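Side-chain contacts in c-di-GMP synthase (Capnocytophaga granulosa, PDB 6WT9), which makes the second messenger 3',3'-c-di-GMP from two molecules of GTP as part of a CBASS antiphage defence system that leads to bacterial cell death: residues E297-L302 with E331-L336; R251-L256 with P293-Q298; P228-Q233 with D316-I321; G84-N89 with S96-L101. All coordinates share one frame; numbering follows the deposited sequence.

Contact 1 (E297-L302 with E331-L336)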
loop_
_atom_site.group_PDB
_atom_site.type_symbol
_atom_site.label_atom_id
_atom_site.label_comp_id
_atom_site.label_asym_id
_atom_site.label_seq_id
_atom_site.Cartn_x
_atom_site.Cartn_y
_atom_site.Cartn_z
ATOM N N GLU A 297 4.848 -10.609 18.343
ATOM C CA GLU A 297 4.075 -11.787 18.727
ATOM C C GLU A 297 3.324 -12.371 17.538
ATOM O O GLU A 297 3.263 -13.595 17.373
ATOM C CB GLU A 297 3.095 -11.438 19.847
ATOM C CG GLU A 297 2.344 -12.644 20.387
ATOM C CD GLU A 297 0.996 -12.286 20.974
ATOM O OE1 GLU A 297 0.062 -13.106 20.855
ATOM O OE2 GLU A 297 0.868 -11.184 21.548
ATOM N N GLN A 298 2.741 -11.511 16.700
ATOM C CA GLN A 298 2.028 -11.995 15.523
ATOM C C GLN A 298 2.975 -12.688 14.551
ATOM O O GLN A 298 2.698 -13.797 14.079
ATOM C CB GLN A 298 1.303 -10.837 14.837
ATOM C CG GLN A 298 0.803 -11.156 13.428
ATOM C CD GLN A 298 -0.441 -12.033 13.415
ATOM O OE1 GLN A 298 -0.909 -12.492 14.457
ATOM N NE2 GLN A 298 -0.989 -12.259 12.226
ATOM N N LEU A 299 4.104 -12.047 14.239
ATOM C CA LEU A 299 5.048 -12.640 13.296
ATOM C C LEU A 299 5.663 -13.915 13.857
ATOM O O LEU A 299 5.851 -14.894 13.127
ATOM C CB LEU A 299 6.138 -11.629 12.935
ATOM C CG LEU A 299 5.900 -10.746 11.705
ATOM C CD1 LEU A 299 4.596 -9.970 11.809
ATOM C CD2 LEU A 299 7.070 -9.797 11.507
ATOM N N ASN A 300 5.978 -13.927 15.154
ATOM C CA ASN A 300 6.523 -15.135 15.763
ATOM C C ASN A 300 5.499 -16.262 15.752
ATOM O O ASN A 300 5.844 -17.424 15.514
ATOM C CB ASN A 300 6.988 -14.836 17.188
ATOM C CG ASN A 300 7.890 -15.918 17.745
ATOM O OD1 ASN A 300 8.463 -16.712 16.999
ATOM N ND2 ASN A 300 8.028 -15.952 19.064
ATOM N N GLU A 301 4.227 -15.934 15.994
ATOM C CA GLU A 301 3.190 -16.959 15.991
ATOM C C GLU A 301 2.953 -17.519 14.595
ATOM O O GLU A 301 2.647 -18.708 14.451
ATOM C CB GLU A 301 1.891 -16.393 16.566
ATOM C CG GLU A 301 0.807 -17.435 16.790
ATOM C CD GLU A 301 -0.423 -16.861 17.466
ATOM O OE1 GLU A 301 -0.456 -15.636 17.711
ATOM O OE2 GLU A 301 -1.358 -17.639 17.755
ATOM N N LEU A 302 3.086 -16.688 13.557
ATOM C CA LEU A 302 2.944 -17.185 12.192
ATOM C C LEU A 302 4.074 -18.141 11.832
ATOM O O LEU A 302 3.839 -19.184 11.210
ATOM C CB LEU A 302 2.897 -16.017 11.208
ATOM C CG LEU A 302 1.619 -15.175 11.180
ATOM C CD1 LEU A 302 1.854 -13.866 10.442
ATOM C CD2 LEU A 302 0.482 -15.952 10.534
ATOM N N GLU A 331 10.278 -17.779 4.127
ATOM C CA GLU A 331 11.613 -17.312 4.489
ATOM C C GLU A 331 11.656 -15.790 4.550
ATOM O O GLU A 331 12.361 -15.213 5.389
ATOM C CB GLU A 331 12.646 -17.842 3.496
ATOM C CG GLU A 331 14.078 -17.735 3.986
ATOM C CD GLU A 331 14.348 -18.621 5.189
ATOM O OE1 GLU A 331 13.734 -19.706 5.284
ATOM O OE2 GLU A 331 15.170 -18.230 6.045
ATOM N N SER A 332 10.907 -15.124 3.670
ATOM C CA SER A 332 10.779 -13.673 3.760
ATOM C C SER A 332 10.044 -13.263 5.030
ATOM O O SER A 332 10.383 -12.250 5.652
ATOM C CB SER A 332 10.062 -13.132 2.523
ATOM O OG SER A 332 10.826 -13.363 1.352
ATOM N N LEU A 333 9.034 -14.039 5.430
ATOM C CA LEU A 333 8.366 -13.782 6.701
ATOM C C LEU A 333 9.330 -13.943 7.869
ATOM O O LEU A 333 9.273 -13.179 8.841
ATOM C CB LEU A 333 7.165 -14.716 6.863
ATOM C CG LEU A 333 6.411 -14.646 8.195
ATOM C CD1 LEU A 333 5.832 -13.259 8.416
ATOM C CD2 LEU A 333 5.318 -15.700 8.248
ATOM N N LYS A 334 10.224 -14.931 7.791
ATOM C CA LYS A 334 11.210 -15.123 8.850
ATOM C C LYS A 334 12.170 -13.943 8.933
ATOM O O LYS A 334 12.492 -13.480 10.033
ATOM C CB LYS A 334 11.985 -16.423 8.624
ATOM C CG LYS A 334 11.157 -17.689 8.772
ATOM C CD LYS A 334 11.998 -18.921 8.474
ATOM C CE LYS A 334 11.180 -20.197 8.593
ATOM N NZ LYS A 334 11.998 -21.407 8.307
HETATM N N MSE A 335 12.632 -13.442 7.789
HETATM C CA MSE A 335 13.567 -12.322 7.773
HETATM C C MSE A 335 12.920 -11.052 8.310
HETATM O O MSE A 335 13.580 -10.233 8.951
HETATM C CB MSE A 335 14.105 -12.075 6.361
HETATM C CG MSE A 335 14.898 -13.235 5.779
HETATM SE SE MSE A 335 16.038 -14.135 7.079
HETATM C CE MSE A 335 17.226 -12.674 7.558
ATOM N N LEU A 336 11.623 -10.887 8.043
ATOM C CA LEU A 336 10.895 -9.756 8.611
ATOM C C LEU A 336 10.766 -9.899 10.123
ATOM O O LEU A 336 10.813 -8.903 10.854
ATOM C CB LEU A 336 9.520 -9.633 7.955
ATOM C CG LEU A 336 8.659 -8.436 8.358
ATOM C CD1 LEU A 336 9.377 -7.130 8.051
ATOM C CD2 LEU A 336 7.315 -8.490 7.648
#
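Leu299 and Leu333 face each other where helix 291-304 packs against helix 327-347, and their side chains cross at a slant instead of running side by side. The backbones are nearest here too, with the two CA atoms of Leu299 and Leu333 7.5 Å apart, yet the approach is made by branches: Leu299 CG lies 4.1 Å from Leu333 CD1. Leu333, with CG anti to the backbone N (chi1 176°), points its branch at the other helix, where its two methyls meet different partners. CD1 goes to Leu299, while CD2 of Leu333 settles 3.8 Å from CB of Leu302, one turn further along helix 291-304. Leu299 uses its branch point for Leu333 and its CD2 methyl for Leu336, where CD2 lies 3.8 Å from Leu336 CG and 4.1 Å from Leu336 CD2. The four leucines meet in three pairs, Leu299 and Leu333 each serving two, between segment axes 9.7 Å apart that run at 146°, closer to antiparallel than to parallel. Ile274 of helix 268-276 touches Leu299, Leu302 and Leu333, and Leu299 also meets Leu337 and Val340. All four touching residues are buried leucines, meeting through aliphatic carbons. The contact therefore rests on dispersion and the exclusion of water, and its specificity comes from the fit of side chains and not from directional bonds, as in the core of a helical bundle.

Contact 2 (R251-L256 with P293-Q298)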
loop_
_atom_site.group_PDB
_atom_site.type_symbol
_atom_site.label_atom_id
_atom_site.label_comp_id
_atom_site.label_asym_id
_atom_site.label_seq_id
_atom_site.Cartn_x
_atom_site.Cartn_y
_atom_site.Cartn_z
ATOM N N ARG A 251 2.391 0.514 7.968
ATOM C CA ARG A 251 3.470 1.385 7.508
ATOM C C ARG A 251 4.794 1.036 8.173
ATOM O O ARG A 251 5.855 1.148 7.545
ATOM C CB ARG A 251 3.111 2.850 7.773
ATOM C CG ARG A 251 1.838 3.312 7.078
ATOM C CD ARG A 251 1.638 4.814 7.213
ATOM N NE ARG A 251 1.263 5.209 8.567
ATOM C CZ ARG A 251 0.061 5.662 8.911
ATOM N NH1 ARG A 251 -0.893 5.786 7.998
ATOM N NH2 ARG A 251 -0.185 5.997 10.173
ATOM N N PHE A 252 4.752 0.608 9.435
ATOM C CA PHE A 252 5.968 0.221 10.144
ATOM C C PHE A 252 6.642 -0.968 9.470
ATOM O O PHE A 252 7.840 -0.930 9.167
ATOM C CB PHE A 252 5.626 -0.095 11.601
ATOM C CG PHE A 252 6.804 -0.502 12.438
ATOM C CD1 PHE A 252 7.678 0.450 12.935
ATOM C CD2 PHE A 252 7.017 -1.832 12.755
ATOM C CE1 PHE A 252 8.754 0.080 13.720
ATOM C CE2 PHE A 252 8.091 -2.209 13.540
ATOM C CZ PHE A 252 8.962 -1.252 14.021
ATOM N N LEU A 253 5.879 -2.036 9.219
ATOM C CA LEU A 253 6.447 -3.221 8.583
ATOM C C LEU A 253 6.973 -2.903 7.189
ATOM O O LEU A 253 8.034 -3.400 6.791
ATOM C CB LEU A 253 5.402 -4.334 8.515
ATOM C CG LEU A 253 5.004 -4.986 9.839
ATOM C CD1 LEU A 253 4.110 -6.189 9.586
ATOM C CD2 LEU A 253 6.237 -5.388 10.632
ATOM N N LYS A 254 6.245 -2.080 6.431
ATOM C CA LYS A 254 6.699 -1.720 5.092
ATOM C C LYS A 254 8.002 -0.932 5.139
ATOM O O LYS A 254 8.847 -1.077 4.248
ATOM C CB LYS A 254 5.611 -0.926 4.366
ATOM C CG LYS A 254 4.343 -1.731 4.109
ATOM C CD LYS A 254 3.186 -0.857 3.639
ATOM C CE LYS A 254 3.411 -0.313 2.239
ATOM N NZ LYS A 254 2.215 0.434 1.743
ATOM N N ASN A 255 8.191 -0.109 6.171
ATOM C CA ASN A 255 9.445 0.626 6.303
ATOM C C ASN A 255 10.582 -0.292 6.737
ATOM O O ASN A 255 11.724 -0.123 6.294
ATOM C CB ASN A 255 9.273 1.788 7.278
ATOM C CG ASN A 255 8.770 3.044 6.595
ATOM O OD1 ASN A 255 9.326 3.473 5.583
ATOM N ND2 ASN A 255 7.711 3.635 7.135
ATOM N N LEU A 256 10.294 -1.266 7.607
ATOM C CA LEU A 256 11.304 -2.267 7.941
ATOM C C LEU A 256 11.698 -3.083 6.718
ATOM O O LEU A 256 12.857 -3.496 6.592
ATOM C CB LEU A 256 10.801 -3.194 9.047
ATOM C CG LEU A 256 10.595 -2.597 10.439
ATOM C CD1 LEU A 256 10.463 -3.716 11.456
ATOM C CD2 LEU A 256 11.731 -1.660 10.808
ATOM N N PRO A 293 6.080 -4.887 20.096
ATOM C CA PRO A 293 5.952 -6.241 20.669
ATOM C C PRO A 293 4.738 -6.995 20.156
ATOM O O PRO A 293 4.765 -8.230 20.084
ATOM C CB PRO A 293 5.849 -5.980 22.179
ATOM C CG PRO A 293 6.456 -4.641 22.378
ATOM C CD PRO A 293 6.122 -3.860 21.157
ATOM N N ILE A 294 3.668 -6.282 19.796
ATOM C CA ILE A 294 2.478 -6.935 19.264
ATOM C C ILE A 294 2.743 -7.466 17.860
ATOM O O ILE A 294 2.310 -8.569 17.506
ATOM C CB ILE A 294 1.288 -5.962 19.302
ATOM C CG1 ILE A 294 0.911 -5.676 20.756
ATOM C CG2 ILE A 294 0.102 -6.518 18.524
ATOM C CD1 ILE A 294 -0.036 -4.527 20.924
ATOM N N LEU A 295 3.462 -6.697 17.040
ATOM C CA LEU A 295 3.868 -7.198 15.731
ATOM C C LEU A 295 4.832 -8.368 15.870
ATOM O O LEU A 295 4.796 -9.312 15.071
ATOM C CB LEU A 295 4.498 -6.074 14.909
ATOM C CG LEU A 295 3.519 -5.045 14.345
ATOM C CD1 LEU A 295 4.258 -3.892 13.689
ATOM C CD2 LEU A 295 2.578 -5.710 13.351
ATOM N N TYR A 296 5.700 -8.325 16.883
ATOM C CA TYR A 296 6.609 -9.442 17.121
ATOM C C TYR A 296 5.838 -10.713 17.453
ATOM O O TYR A 296 6.131 -11.788 16.915
ATOM C CB TYR A 296 7.585 -9.095 18.245
ATOM C CG TYR A 296 8.471 -10.249 18.654
ATOM C CD1 TYR A 296 9.605 -10.571 17.918
ATOM C CD2 TYR A 296 8.173 -11.020 19.768
ATOM C CE1 TYR A 296 10.416 -11.625 18.282
ATOM C CE2 TYR A 296 8.979 -12.077 20.141
ATOM C CZ TYR A 296 10.097 -12.375 19.395
ATOM O OH TYR A 296 10.903 -13.424 19.760
ATOM N N GLU A 297 4.848 -10.609 18.343
ATOM C CA GLU A 297 4.075 -11.787 18.727
ATOM C C GLU A 297 3.324 -12.371 17.538
ATOM O O GLU A 297 3.263 -13.595 17.373
ATOM C CB GLU A 297 3.095 -11.438 19.847
ATOM C CG GLU A 297 2.344 -12.644 20.387
ATOM C CD GLU A 297 0.996 -12.286 20.974
ATOM O OE1 GLU A 297 0.062 -13.106 20.855
ATOM O OE2 GLU A 297 0.868 -11.184 21.548
ATOM N N GLN A 298 2.741 -11.511 16.700
ATOM C CA GLN A 298 2.028 -11.995 15.523
ATOM C C GLN A 298 2.975 -12.688 14.551
ATOM O O GLN A 298 2.698 -13.797 14.079
ATOM C CB GLN A 298 1.303 -10.837 14.837
ATOM C CG GLN A 298 0.803 -11.156 13.428
ATOM C CD GLN A 298 -0.441 -12.033 13.415
ATOM O OE1 GLN A 298 -0.909 -12.492 14.457
ATOM N NE2 GLN A 298 -0.989 -12.259 12.226
#
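Within 293-298, Leu295 alone reaches 251-256, meeting an aromatic ring and an aliphatic branch at once. The aromatic part is a methyl-ring contact: Leu295 CD1 lies 3.6 Å from Phe252 CD2 and 4.2 Å from Phe252 CE2, approaching that side of the ring obliquely. CG anti to the backbone N (chi1 -180°) carries the Phe252 ring toward Leu295. One face of the ring is taken by Leu256, whose CG sits 4.0 Å above the plane of Phe252 and displaced toward the rim, and Ile45, Ala48 and Met49 of helix 40-49 pack on the same residue. The aliphatic part pairs Leu295 with Leu253, two side chains that run alongside each other in opposite senses, and each methyl of Leu295 has a partner on Leu253. CD1 of Leu295 is 3.9 Å from CD2 of Leu253, and CD2 of Leu295 is 4.1 Å from Leu253 CD1. Leu253 also touches Val340 of helix 327-347 and Ile271 and Cys275 of helix 268-276, which places the contact at a meeting of several helices. Only carbon meets carbon between the two segments, and all three residues are buried. What joins these helices at this point is hydrophobic contact, with a single leucine wedged between phenylalanine and leucine and the closest approach made by its CD1 methyl.

Contact 3 (P228-Q233 with D316-I321)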
loop_
_atom_site.group_PDB
_atom_site.type_symbol
_atom_site.label_atom_id
_atom_site.label_comp_id
_atom_site.label_asym_id
_atom_site.label_seq_id
_atom_site.Cartn_x
_atom_site.Cartn_y
_atom_site.Cartn_z
ATOM N N PRO A 228 -9.987 -4.985 -4.909
ATOM C CA PRO A 228 -9.216 -3.869 -4.346
ATOM C C PRO A 228 -10.058 -2.936 -3.493
ATOM O O PRO A 228 -9.574 -2.399 -2.490
ATOM C CB PRO A 228 -8.677 -3.159 -5.592
ATOM C CG PRO A 228 -9.715 -3.418 -6.632
ATOM C CD PRO A 228 -10.269 -4.792 -6.345
ATOM N N PHE A 229 -11.319 -2.732 -3.877
ATOM C CA PHE A 229 -12.172 -1.806 -3.139
ATOM C C PHE A 229 -12.610 -2.405 -1.809
ATOM O O PHE A 229 -12.712 -1.691 -0.804
ATOM C CB PHE A 229 -13.383 -1.426 -3.987
ATOM C CG PHE A 229 -13.034 -1.045 -5.393
ATOM C CD1 PHE A 229 -12.008 -0.148 -5.647
ATOM C CD2 PHE A 229 -13.713 -1.600 -6.462
ATOM C CE1 PHE A 229 -11.676 0.196 -6.941
ATOM C CE2 PHE A 229 -13.388 -1.259 -7.757
ATOM C CZ PHE A 229 -12.370 -0.362 -7.998
ATOM N N LEU A 230 -12.876 -3.713 -1.788
ATOM C CA LEU A 230 -13.183 -4.387 -0.531
ATOM C C LEU A 230 -11.986 -4.363 0.408
ATOM O O LEU A 230 -12.140 -4.161 1.617
ATOM C CB LEU A 230 -13.624 -5.826 -0.805
ATOM C CG LEU A 230 -13.852 -6.730 0.409
ATOM C CD1 LEU A 230 -14.909 -6.139 1.330
ATOM C CD2 LEU A 230 -14.248 -8.131 -0.037
ATOM N N SER A 231 -10.782 -4.561 -0.135
ATOM C CA SER A 231 -9.577 -4.501 0.687
ATOM C C SER A 231 -9.377 -3.107 1.267
ATOM O O SER A 231 -9.057 -2.960 2.452
ATOM C CB SER A 231 -8.360 -4.920 -0.138
ATOM O OG SER A 231 -8.520 -6.229 -0.653
ATOM N N ILE A 232 -9.566 -2.074 0.444
ATOM C CA ILE A 232 -9.416 -0.698 0.910
ATOM C C ILE A 232 -10.412 -0.402 2.025
ATOM O O ILE A 232 -10.053 0.139 3.077
ATOM C CB ILE A 232 -9.584 0.285 -0.264
ATOM C CG1 ILE A 232 -8.357 0.244 -1.174
ATOM C CG2 ILE A 232 -9.852 1.698 0.248
ATOM C CD1 ILE A 232 -8.540 1.000 -2.470
ATOM N N GLN A 233 -11.679 -0.759 1.809
ATOM C CA GLN A 233 -12.718 -0.431 2.781
ATOM C C GLN A 233 -12.504 -1.174 4.095
ATOM O O GLN A 233 -12.759 -0.624 5.173
ATOM C CB GLN A 233 -14.095 -0.738 2.191
ATOM C CG GLN A 233 -15.255 -0.089 2.927
ATOM C CD GLN A 233 -15.800 -0.954 4.046
ATOM O OE1 GLN A 233 -15.900 -2.173 3.909
ATOM N NE2 GLN A 233 -16.157 -0.326 5.164
ATOM N N ASP A 316 -9.410 -9.255 1.802
ATOM C CA ASP A 316 -10.706 -9.557 1.206
ATOM C C ASP A 316 -11.165 -10.984 1.474
ATOM O O ASP A 316 -12.327 -11.305 1.200
ATOM C CB ASP A 316 -10.672 -9.304 -0.305
ATOM C CG ASP A 316 -9.553 -10.057 -1.006
ATOM O OD1 ASP A 316 -9.532 -11.302 -0.941
ATOM O OD2 ASP A 316 -8.703 -9.400 -1.638
ATOM N N GLY A 317 -10.288 -11.844 1.989
ATOM C CA GLY A 317 -10.659 -13.201 2.329
ATOM C C GLY A 317 -10.814 -14.151 1.165
ATOM O O GLY A 317 -11.334 -15.256 1.358
ATOM N N HIS A 318 -10.380 -13.768 -0.036
ATOM C CA HIS A 318 -10.524 -14.624 -1.207
ATOM C C HIS A 318 -9.244 -15.355 -1.588
ATOM O O HIS A 318 -9.271 -16.166 -2.521
ATOM C CB HIS A 318 -11.015 -13.808 -2.412
ATOM C CG HIS A 318 -12.435 -13.351 -2.295
ATOM N ND1 HIS A 318 -12.779 -12.099 -1.835
ATOM C CD2 HIS A 318 -13.601 -13.980 -2.578
ATOM C CE1 HIS A 318 -14.095 -11.975 -1.841
ATOM N NE2 HIS A 318 -14.617 -13.104 -2.286
ATOM N N GLU A 319 -8.132 -15.096 -0.906
ATOM C CA GLU A 319 -6.888 -15.801 -1.182
ATOM C C GLU A 319 -6.141 -16.045 0.119
ATOM O O GLU A 319 -6.370 -15.376 1.129
ATOM C CB GLU A 319 -5.995 -15.030 -2.165
ATOM C CG GLU A 319 -6.447 -15.110 -3.616
ATOM C CD GLU A 319 -5.297 -14.956 -4.594
ATOM O OE1 GLU A 319 -4.240 -14.424 -4.192
ATOM O OE2 GLU A 319 -5.447 -15.375 -5.761
ATOM N N TYR A 320 -5.242 -17.024 0.079
ATOM C CA TYR A 320 -4.355 -17.329 1.192
ATOM C C TYR A 320 -2.969 -16.768 0.907
ATOM O O TYR A 320 -2.482 -16.833 -0.226
ATOM C CB TYR A 320 -4.280 -18.839 1.432
ATOM C CG TYR A 320 -5.517 -19.409 2.091
ATOM C CD1 TYR A 320 -6.657 -19.695 1.348
ATOM C CD2 TYR A 320 -5.547 -19.657 3.458
ATOM C CE1 TYR A 320 -7.791 -20.214 1.948
ATOM C CE2 TYR A 320 -6.676 -20.176 4.067
ATOM C CZ TYR A 320 -7.795 -20.451 3.307
ATOM O OH TYR A 320 -8.919 -20.966 3.909
ATOM N N ILE A 321 -2.334 -16.217 1.941
ATOM C CA ILE A 321 -1.065 -15.525 1.744
ATOM C C ILE A 321 0.068 -16.523 1.536
ATOM O O ILE A 321 0.904 -16.358 0.641
ATOM C CB ILE A 321 -0.781 -14.583 2.927
ATOM C CG1 ILE A 321 -1.910 -13.558 3.067
ATOM C CG2 ILE A 321 0.555 -13.883 2.741
ATOM C CD1 ILE A 321 -2.150 -12.745 1.812
HETATM O O HOH W 1 -7.178 -8.207 -0.029
#
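The His318 imidazole turns its edge, not a face, to helix 228-241: Leu230 CD2 lies near the ring plane, 4.2 Å from CE1 of His318. Asp316 CB also sits in that plane at the edge, while the ring of Phe227, just before the helix, stacks on His318. On the helix itself, Phe229 has Pro228 CG 4.0 Å above the centre of one ring face, a contact within the first turn. Beside the imidazole edge, Leu230 and Asp316 cross at about a right angle, with Leu230 CD2 3.8 Å from the aspartate CB. Asp316 holds its carboxylate between its own backbone N and carbonyl carbon (chi1 55°), which lets OD1 turn back to the chain and OD2 face the helix. OD1 accepts from the backbone N of His318 at 2.8 Å, nearly along its C-O direction and at 157° on the hydrogen: an Asx turn. Ser314 OG hydrogen-bonds the same oxygen, and a long, weak bond from His318 ND1 adds to it. OD2 lies 3.3 Å from Ser231 OG, but the angle is poor for a direct bond. A water links them instead, donating to Asp316 OD2 and accepting from Asp316 N at 3.1 Å, although its separations from the two side-chain oxygens are doubtfully short. Ser231 OG is also hydrogen-bonded to Phe227 O. OD1 is thus held by the Asx turn and Ser314, the water at OD2 is less certain, and the loop meets the helix through the Leu230 methyl, on Asp316 and His318, and a probably water-mediated polar approach.

Contact 4 (G84-N89 with S96-L101)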
loop_
_atom_site.group_PDB
_atom_site.type_symbol
_atom_site.label_atom_id
_atom_site.label_comp_id
_atom_site.label_asym_id
_atom_site.label_seq_id
_atom_site.Cartn_x
_atom_site.Cartn_y
_atom_site.Cartn_z
ATOM N N GLY A 84 -4.457 1.370 -4.505
ATOM C CA GLY A 84 -3.093 1.618 -4.077
ATOM C C GLY A 84 -3.027 1.991 -2.609
ATOM O O GLY A 84 -4.029 2.253 -1.950
ATOM N N SER A 85 -1.788 2.012 -2.107
ATOM C CA SER A 85 -1.554 2.347 -0.705
ATOM C C SER A 85 -2.063 3.742 -0.360
ATOM O O SER A 85 -2.423 4.004 0.794
ATOM C CB SER A 85 -0.063 2.234 -0.389
ATOM O OG SER A 85 0.413 0.924 -0.639
ATOM N N VAL A 86 -2.098 4.646 -1.342
ATOM C CA VAL A 86 -2.577 6.004 -1.096
ATOM C C VAL A 86 -4.025 5.987 -0.620
ATOM O O VAL A 86 -4.411 6.752 0.273
ATOM C CB VAL A 86 -2.403 6.863 -2.364
ATOM C CG1 VAL A 86 -3.220 8.143 -2.275
ATOM C CG2 VAL A 86 -0.934 7.188 -2.578
HETATM N N MSE A 87 -4.841 5.105 -1.190
HETATM C CA MSE A 87 -6.259 5.041 -0.850
HETATM C C MSE A 87 -6.515 4.527 0.569
HETATM O O MSE A 87 -7.596 4.732 1.120
HETATM C CB MSE A 87 -6.998 4.167 -1.864
HETATM C CG MSE A 87 -6.923 4.701 -3.282
HETATM SE SE MSE A 87 -7.421 6.586 -3.358
HETATM C CE MSE A 87 -9.249 6.430 -2.702
ATOM N N THR A 88 -5.526 3.855 1.157
ATOM C CA THR A 88 -5.583 3.466 2.559
ATOM C C THR A 88 -4.612 4.253 3.427
ATOM O O THR A 88 -4.503 3.965 4.622
ATOM C CB THR A 88 -5.306 1.965 2.721
ATOM O OG1 THR A 88 -4.119 1.609 1.999
ATOM C CG2 THR A 88 -6.479 1.142 2.210
ATOM N N ASN A 89 -3.905 5.228 2.857
ATOM C CA ASN A 89 -2.941 6.043 3.599
ATOM C C ASN A 89 -1.921 5.164 4.323
ATOM O O ASN A 89 -1.473 5.468 5.431
ATOM C CB ASN A 89 -3.655 6.986 4.571
ATOM C CG ASN A 89 -2.754 8.095 5.081
ATOM O OD1 ASN A 89 -1.784 8.474 4.425
ATOM N ND2 ASN A 89 -3.070 8.618 6.260
ATOM N N SER A 96 4.647 8.889 -3.518
ATOM C CA SER A 96 3.878 7.678 -3.760
ATOM C C SER A 96 3.065 7.817 -5.040
ATOM O O SER A 96 2.367 8.815 -5.242
ATOM C CB SER A 96 2.957 7.393 -2.576
ATOM O OG SER A 96 2.191 6.222 -2.793
ATOM N N ASP A 97 3.159 6.816 -5.909
ATOM C CA ASP A 97 2.337 6.798 -7.106
ATOM C C ASP A 97 0.923 6.344 -6.753
ATOM O O ASP A 97 0.614 5.994 -5.610
ATOM C CB ASP A 97 2.962 5.904 -8.173
ATOM C CG ASP A 97 3.318 4.528 -7.650
ATOM O OD1 ASP A 97 2.395 3.763 -7.298
ATOM O OD2 ASP A 97 4.524 4.210 -7.593
ATOM N N ILE A 98 0.046 6.353 -7.752
ATOM C CA ILE A 98 -1.345 5.962 -7.573
ATOM C C ILE A 98 -1.783 5.192 -8.810
ATOM O O ILE A 98 -1.276 5.412 -9.914
ATOM C CB ILE A 98 -2.253 7.191 -7.318
ATOM C CG1 ILE A 98 -3.644 6.760 -6.853
ATOM C CG2 ILE A 98 -2.343 8.063 -8.561
ATOM C CD1 ILE A 98 -4.475 7.898 -6.300
ATOM N N ASP A 99 -2.714 4.265 -8.615
ATOM C CA ASP A 99 -3.254 3.462 -9.702
ATOM C C ASP A 99 -4.666 3.928 -10.020
ATOM O O ASP A 99 -5.502 4.059 -9.119
ATOM C CB ASP A 99 -3.248 1.973 -9.349
ATOM C CG ASP A 99 -1.861 1.361 -9.418
ATOM O OD1 ASP A 99 -0.871 2.121 -9.480
ATOM O OD2 ASP A 99 -1.760 0.116 -9.419
ATOM N N LEU A 100 -4.922 4.181 -11.300
ATOM C CA LEU A 100 -6.227 4.599 -11.787
ATOM C C LEU A 100 -6.872 3.425 -12.509
ATOM O O LEU A 100 -6.353 2.962 -13.531
ATOM C CB LEU A 100 -6.101 5.802 -12.722
ATOM C CG LEU A 100 -7.389 6.217 -13.431
ATOM C CD1 LEU A 100 -8.405 6.733 -12.426
ATOM C CD2 LEU A 100 -7.099 7.255 -14.500
ATOM N N LEU A 101 -7.994 2.947 -11.976
ATOM C CA LEU A 101 -8.728 1.842 -12.578
ATOM C C LEU A 101 -9.771 2.378 -13.550
ATOM O O LEU A 101 -10.540 3.283 -13.207
ATOM C CB LEU A 101 -9.396 0.987 -11.501
ATOM C CG LEU A 101 -8.470 0.089 -10.680
ATOM C CD1 LEU A 101 -9.221 -0.543 -9.526
ATOM C CD2 LEU A 101 -7.868 -0.982 -11.565
HETATM O O HOH W 2 -0.212 4.036 -3.942
#
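Val86 packs against Ser96 and Ile98 where the short helical turn 85-88 lies over the start of strand 98-104, in the nucleotidyltransferase fold. Gly84 and Ser85 match the Gly-Ser signature of this superfamily, and Asp97 and Asp99 its acidic pair, which in relatives binds the catalytic magnesium ions, so the contact probably borders the active site. Val86, the residue most covered here, sends its two methyls to different neighbours. CG1, anti to the backbone N (chi1 165°), faces Ile98 CD1 at 4.2 Å, and CG2 comes within 3.3 Å of Ser96 OG and 3.6 Å of the carbonyl O of Asp97. Ile98 extends its chain so that CD1 reaches both Val86 and the selenium of selenomethionine Met87, 4.4 Å away; Tyr82 and Val187 of the adjoining strands touch Ile98 as well. Gly84 brings its backbone alongside Ile98 and Asp99, at backbone angles that suit glycine. Ser96 OG donates to Asp97 O at 3.2 Å, in the carbonyl plane and on a lone pair, and the same hydroxyl oxygen lies against Val86 CG2. Asp97 O also accepts a hydrogen bond at 2.7 Å from a water, and this water in turn accepts from Val86 N at 3.3 Å, tying the helical turn to the strand.

How the contacts relate
Contacts 1 and 2 share helix 291-304 and lie about 9 Å apart between centres; they touch where Leu336 CD1 packs 4.2 Å from Leu253 O. Contact 2 is about 21 Å from contact 4 by centres, yet helix 245-259 bridges the gap: Arg251 NH1 is probably hydrogen-bonded to Asn89 O at 2.7 Å, and Lys254 NZ lies 3.0 Å from Ser85 OG. Helix 228-241 ties contact 3 to contact 4, with Phe229 CZ 3.5 Å from Leu101 CD1 and Ile232 CD1 3.6 Å from Met87 CB. Contact 4 thus carries the probable active-site elements and is gripped by two helices, whereas contact 1, centred about 26 Å from the centre of contact 4, belongs to the helical part.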